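Local atomic coordinates of putative polyketide cyclase (Silicibacter sp. TM1040, PDB entry 3F8H), a protein that is of unknown function but belongs to the SnoaL-like family and may be a polyketide cyclase or a related small-molecule-binding protein. Residues K118-D126 with R134-S142. Numbering follows the deposited sequence. Where two conformers were deposited one is given.
With ACT (acetate ion), chain G.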
ATOM      1  N   LYS A 118      14.447   6.460  -6.333  1.00 40.52           N
ATOM      2  CA  LYS A 118      13.245   7.238  -6.059  0.50 42.08           C
ATOM      3  C   LYS A 118      12.047   6.378  -6.368  1.00 42.88           C
ATOM      4  O   LYS A 118      11.921   5.836  -7.459  1.00 41.72           O
ATOM      5  CB  LYS A 118      13.179   8.521  -6.885  0.50 42.94           C
ATOM      6  CG  LYS A 118      11.986   9.410  -6.536  0.50 43.95           C
ATOM      7  CD  LYS A 118      11.703  10.515  -7.562  0.50 51.52           C
ATOM      8  CE  LYS A 118      12.677  11.672  -7.478  0.50 54.83           C
ATOM      9  NZ  LYS A 118      12.369  12.823  -8.390  0.50 59.72           N
ATOM     10  N   LEU A 119      11.175   6.230  -5.395  1.00 45.21           N
ATOM     11  CA  LEU A 119      10.011   5.418  -5.662  1.00 46.88           C
ATOM     12  C   LEU A 119       8.878   5.659  -4.703  1.00 45.46           C
ATOM     13  O   LEU A 119       9.080   6.040  -3.552  1.00 47.67           O
ATOM     14  CB  LEU A 119      10.375   3.934  -5.682  1.00 48.41           C
ATOM     15  CG  LEU A 119      10.667   3.290  -4.350  1.00 49.98           C
ATOM     16  CD1 LEU A 119      10.757   1.812  -4.544  1.00 54.89           C
ATOM     17  CD2 LEU A 119      11.913   3.858  -3.744  1.00 54.15           C
ATOM     18  N   PRO A 120       7.669   5.440  -5.200  1.00 43.26           N
ATOM     19  CA  PRO A 120       6.493   5.580  -4.406  1.00 41.97           C
ATOM     20  C   PRO A 120       6.412   4.447  -3.428  1.00 40.42           C
ATOM     21  O   PRO A 120       6.989   3.396  -3.651  1.00 38.57           O
ATOM     22  CB  PRO A 120       5.351   5.489  -5.424  1.00 41.12           C
ATOM     23  CG  PRO A 120       5.960   5.330  -6.743  1.00 45.44           C
ATOM     24  CD  PRO A 120       7.387   5.149  -6.617  1.00 43.51           C
ATOM     25  N   ALA A 121       5.721   4.716  -2.336  1.00 39.61           N
ATOM     26  CA  ALA A 121       5.445   3.732  -1.312  1.00 39.10           C
ATOM     27  C   ALA A 121       4.179   4.131  -0.612  1.00 40.82           C
ATOM     28  O   ALA A 121       3.670   5.280  -0.710  1.00 42.33           O
ATOM     29  CB  ALA A 121       6.609   3.582  -0.269  1.00 37.80           C
ATOM     30  N   GLY A 122       3.656   3.132   0.059  1.00 41.01           N
ATOM     31  CA  GLY A 122       2.455   3.274   0.875  1.00 42.85           C
ATOM     32  C   GLY A 122       2.491   2.472   2.163  1.00 43.69           C
ATOM     33  O   GLY A 122       2.991   1.321   2.218  1.00 43.95           O
ATOM     34  N   SER A 123       1.924   3.085   3.204  1.00 43.34           N
ATOM     35  CA  SER A 123       1.825   2.453   4.515  1.00 41.32           C
ATOM     36  C   SER A 123       0.416   2.486   5.093  1.00 41.90           C
ATOM     37  O   SER A 123      -0.354   3.414   4.873  1.00 39.33           O
ATOM     38  CB  SER A 123       2.768   3.130   5.516  1.00 40.36           C
ATOM     39  OG  SER A 123       4.156   3.039   5.165  1.00 43.01           O
ATOM     40  N   PHE A 124       0.110   1.420   5.816  1.00 40.15           N
ATOM     41  CA  PHE A 124      -1.157   1.289   6.529  1.00 38.28           C
ATOM     42  C   PHE A 124      -0.882   1.029   7.994  1.00 38.48           C
ATOM     43  O   PHE A 124       0.072   0.337   8.367  1.00 40.20           O
ATOM     44  CB  PHE A 124      -1.995   0.188   5.933  1.00 39.51           C
ATOM     45  CG  PHE A 124      -2.400   0.452   4.514  1.00 41.58           C
ATOM     46  CD1 PHE A 124      -3.527   1.234   4.225  1.00 44.31           C
ATOM     47  CD2 PHE A 124      -1.621  -0.009   3.456  1.00 43.23           C
ATOM     48  CE1 PHE A 124      -3.884   1.489   2.880  1.00 40.39           C
ATOM     49  CE2 PHE A 124      -1.979   0.259   2.119  1.00 44.84           C
ATOM     50  CZ  PHE A 124      -3.076   0.997   1.832  1.00 42.36           C
ATOM     51  N   PHE A 125      -1.740   1.622   8.818  1.00 37.39           N
ATOM     52  CA  PHE A 125      -1.592   1.595  10.268  1.00 37.31           C
ATOM     53  C   PHE A 125      -2.880   1.332  11.006  1.00 38.17           C
ATOM     54  O   PHE A 125      -3.978   1.692  10.556  1.00 38.81           O
ATOM     55  CB  PHE A 125      -1.118   2.977  10.803  1.00 37.18           C
ATOM     56  CG  PHE A 125       0.120   3.518  10.150  1.00 37.06           C
ATOM     57  CD1 PHE A 125       0.040   4.261   8.986  1.00 40.39           C
ATOM     58  CD2 PHE A 125       1.360   3.314  10.728  1.00 39.12           C
ATOM     59  CE1 PHE A 125       1.174   4.791   8.386  1.00 41.41           C
ATOM     60  CE2 PHE A 125       2.497   3.803  10.128  1.00 41.54           C
ATOM     61  CZ  PHE A 125       2.415   4.550   8.953  1.00 40.75           C
ATOM     62  N   ASP A 126      -2.700   0.701  12.151  1.00 38.24           N
ATOM     63  CA  ASP A 126      -3.743   0.619  13.162  1.00 39.88           C
ATOM     64  C   ASP A 126      -3.224   1.485  14.331  1.00 40.25           C
ATOM     65  O   ASP A 126      -2.035   1.574  14.584  1.00 37.43           O
ATOM     66  CB  ASP A 126      -3.983  -0.760  13.739  1.00 40.31           C
ATOM     67  CG  ASP A 126      -4.467  -1.797  12.731  1.00 46.69           C
ATOM     68  OD1 ASP A 126      -5.001  -1.475  11.673  1.00 48.95           O
ATOM     69  OD2 ASP A 126      -4.296  -3.006  13.049  1.00 57.02           O
ATOM     70  N   ARG A 134       0.034  -1.124  14.786  1.00 39.23           N
ATOM     71  CA  ARG A 134       0.425  -1.879  13.597  1.00 39.94           C
ATOM     72  C   ARG A 134       0.884  -0.976  12.484  1.00 41.05           C
ATOM     73  O   ARG A 134       0.302   0.078  12.230  1.00 41.72           O
ATOM     74  CB  ARG A 134      -0.733  -2.692  13.019  1.00 41.37           C
ATOM     75  CG  ARG A 134      -0.287  -3.195  11.654  1.00 50.57           C
ATOM     76  CD  ARG A 134      -1.296  -3.928  10.914  1.00 53.57           C
ATOM     77  NE  ARG A 134      -2.492  -3.173  10.534  1.00 52.44           N
ATOM     78  CZ  ARG A 134      -2.790  -2.764   9.300  1.00 51.57           C
ATOM     79  NH1 ARG A 134      -1.976  -2.965   8.264  1.00 46.13           N
ATOM     80  NH2 ARG A 134      -3.938  -2.145   9.117  1.00 48.77           N
ATOM     81  N   VAL A 135       1.898  -1.475  11.801  1.00 41.97           N
ATOM     82  CA  VAL A 135       2.563  -0.815  10.679  0.50 42.86           C
ATOM     83  C   VAL A 135       2.843  -1.806   9.567  1.00 42.31           C
ATOM     84  O   VAL A 135       3.494  -2.818   9.809  1.00 41.27           O
ATOM     85  CB  VAL A 135       3.977  -0.276  11.085  0.50 44.37           C
ATOM     86  CG1 VAL A 135       4.757   0.162   9.857  0.50 44.66           C
ATOM     87  CG2 VAL A 135       3.887   0.839  12.086  0.50 48.28           C
ATOM     88  N   THR A 136       2.333  -1.516   8.375  1.00 42.77           N
ATOM     89  CA  THR A 136       2.620  -2.303   7.158  1.00 43.54           C
ATOM     90  C   THR A 136       2.994  -1.325   6.058  1.00 43.14           C
ATOM     91  O   THR A 136       2.366  -0.317   5.895  1.00 44.07           O
ATOM     92  CB  THR A 136       1.458  -3.189   6.621  1.00 46.07           C
ATOM     93  OG1 THR A 136       0.784  -3.870   7.695  1.00 49.96           O
ATOM     94  CG2 THR A 136       2.042  -4.225   5.686  1.00 48.59           C
ATOM     95  N   THR A 137       4.047  -1.649   5.313  1.00 42.46           N
ATOM     96  CA  THR A 137       4.549  -0.781   4.244  1.00 42.24           C
ATOM     97  C   THR A 137       4.723  -1.556   2.974  1.00 40.87           C
ATOM     98  O   THR A 137       5.174  -2.704   2.976  1.00 39.48           O
ATOM     99  CB  THR A 137       5.826  -0.078   4.695  1.00 43.43           C
ATOM    100  OG1 THR A 137       5.489   0.823   5.780  1.00 45.66           O
ATOM    101  CG2 THR A 137       6.447   0.731   3.540  1.00 42.41           C
ATOM    102  N   TYR A 138       4.260  -0.959   1.895  1.00 39.02           N
ATOM    103  CA  TYR A 138       4.365  -1.587   0.580  1.00 40.08           C
ATOM    104  C   TYR A 138       5.071  -0.685  -0.398  1.00 39.98           C
ATOM    105  O   TYR A 138       5.021   0.567  -0.324  1.00 40.47           O
ATOM    106  CB  TYR A 138       2.981  -1.859   0.004  1.00 39.27           C
ATOM    107  CG  TYR A 138       2.074  -2.774   0.786  1.00 43.32           C
ATOM    108  CD1 TYR A 138       2.217  -4.148   0.728  1.00 42.20           C
ATOM    109  CD2 TYR A 138       0.990  -2.261   1.464  1.00 44.11           C
ATOM    110  CE1 TYR A 138       1.355  -4.974   1.401  1.00 41.68           C
ATOM    111  CE2 TYR A 138       0.128  -3.066   2.140  1.00 45.62           C
ATOM    112  CZ  TYR A 138       0.316  -4.421   2.125  1.00 46.73           C
ATOM    113  OH  TYR A 138      -0.582  -5.205   2.783  1.00 46.14           O
ATOM    114  N   TYR A 139       5.701  -1.332  -1.344  1.00 38.77           N
ATOM    115  CA  TYR A 139       6.364  -0.623  -2.458  1.00 39.72           C
ATOM    116  C   TYR A 139       6.715  -1.620  -3.533  1.00 39.76           C
ATOM    117  O   TYR A 139       6.674  -2.855  -3.310  1.00 41.24           O
ATOM    118  CB  TYR A 139       7.599   0.133  -1.948  1.00 39.29           C
ATOM    119  CG  TYR A 139       8.563  -0.828  -1.338  1.00 41.27           C
ATOM    120  CD1 TYR A 139       9.530  -1.439  -2.124  1.00 48.56           C
ATOM    121  CD2 TYR A 139       8.489  -1.163  -0.002  1.00 46.62           C
ATOM    122  CE1 TYR A 139      10.395  -2.353  -1.605  1.00 53.07           C
ATOM    123  CE2 TYR A 139       9.357  -2.095   0.541  1.00 53.26           C
ATOM    124  CZ  TYR A 139      10.300  -2.684  -0.275  1.00 56.55           C
ATOM    125  OH  TYR A 139      11.178  -3.588   0.230  1.00 66.43           O
ATOM    126  N   ASN A 140       7.013  -1.103  -4.714  1.00 40.66           N
ATOM    127  CA  ASN A 140       7.404  -1.956  -5.859  1.00 40.75           C
ATOM    128  C   ASN A 140       8.854  -2.395  -5.736  1.00 41.69           C
ATOM    129  O   ASN A 140       9.787  -1.705  -6.161  1.00 41.01           O
ATOM    130  CB  ASN A 140       7.110  -1.272  -7.199  1.00 37.19           C
ATOM    131  CG  ASN A 140       7.155  -2.237  -8.380  1.00 41.55           C
ATOM    132  OD1 ASN A 140       7.920  -3.203  -8.372  1.00 41.90           O
ATOM    133  ND2 ASN A 140       6.361  -1.947  -9.426  1.00 40.04           N
ATOM    134  N   LEU A 141       9.029  -3.594  -5.187  1.00 42.37           N
ATOM    135  CA  LEU A 141      10.381  -4.140  -4.945  1.00 41.76           C
ATOM    136  C   LEU A 141      11.133  -4.432  -6.247  1.00 42.23           C
ATOM    137  O   LEU A 141      12.335  -4.197  -6.376  1.00 40.42           O
ATOM    138  CB  LEU A 141      10.308  -5.388  -4.091  1.00 42.58           C
ATOM    139  CG  LEU A 141      11.617  -6.095  -3.788  1.00 43.80           C
ATOM    140  CD1 LEU A 141      12.528  -5.154  -3.055  1.00 42.23           C
ATOM    141  CD2 LEU A 141      11.357  -7.353  -2.994  1.00 44.94           C
ATOM    142  N   SER A 142      10.396  -4.933  -7.214  1.00 41.87           N
ATOM    143  CA  SER A 142      10.973  -5.243  -8.489  1.00 42.87           C
ATOM    144  C   SER A 142      11.567  -3.985  -9.098  1.00 41.53           C
ATOM    145  O   SER A 142      12.637  -4.021  -9.656  1.00 40.92           O
ATOM    146  CB  SER A 142       9.920  -5.801  -9.437  1.00 43.94           C
ATOM    147  OG  SER A 142       9.500  -7.049  -8.966  1.00 53.04           O
TER
HETATM  148  C   ACT G 136       6.390  -5.032  -0.336  1.00 52.37           C
HETATM  149  O   ACT G 136       5.346  -4.605  -0.918  1.00 49.60           O
HETATM  150  OXT ACT G 136       6.430  -4.923   0.949  1.00 55.37           O
HETATM  151  CH3 ACT G 136       7.531  -5.635  -1.115  1.00 50.14           C
HETATM  152  O   HOH W   1       6.975   1.593  -5.564  1.00 26.91           O
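Arg134 and Asp126 face each other as a hydrogen-bonded pair of the antiparallel hairpin of strands 115-128 and 131-139, and their side chains join in a side-on salt bridge. Arg134 NH2 reaches Asp126 OD1 at 2.8 Å, while its NE takes OD2 at 3.1 Å. Both oxygens lie close to the guanidinium plane, yet they are approached from above the carboxylate, the two planes standing 71° apart. CG of Arg134 is anti to its backbone N (chi1 169°), and a bend at chi3 (64°) turns the guanidinium towards the partner strand, where NH1 bonds Thr136 OG1 at 3.0 Å. Arginine suits this place because its several N-H groups serve different acceptors at once; NH2 also forms a salt bridge with Glu95 of the second subunit. With an alanine here, Asp126 would probably lose its charged mate within the hairpin and Glu95 of the second subunit its bridge.

On the same face the side chains of Phe124 and Tyr138 cross at about a right angle, with Phe124 CD2 3.8 Å from Tyr138 CE2 at the edge of the tyrosine ring. Flat and apolar, Phe124 also meets Phe124 of the second subunit across the interface. Gly122, with no side chain beside Tyr138, is bonded to it both ways, Tyr138 N reaching Gly122 O at 2.6 Å nearly in line with the carbonyl.

The other face carries Ser123 and Thr137, whose hydroxyls OG and OG1 bond at 2.7 Å; Ser123 OG is also bonded to Tyr96 OH of strand 91-102. Beside them Phe125 CD2 packs on Val135 CG2 at 3.8 Å. The hairpin is thus two-sided: on one face Phe124 and the bridge from Arg134 to Glu95 reach the second subunit, while the bridge to Asp126 ties the two strands together; on the other, Ser123 and Phe125 pack against helix 23-33.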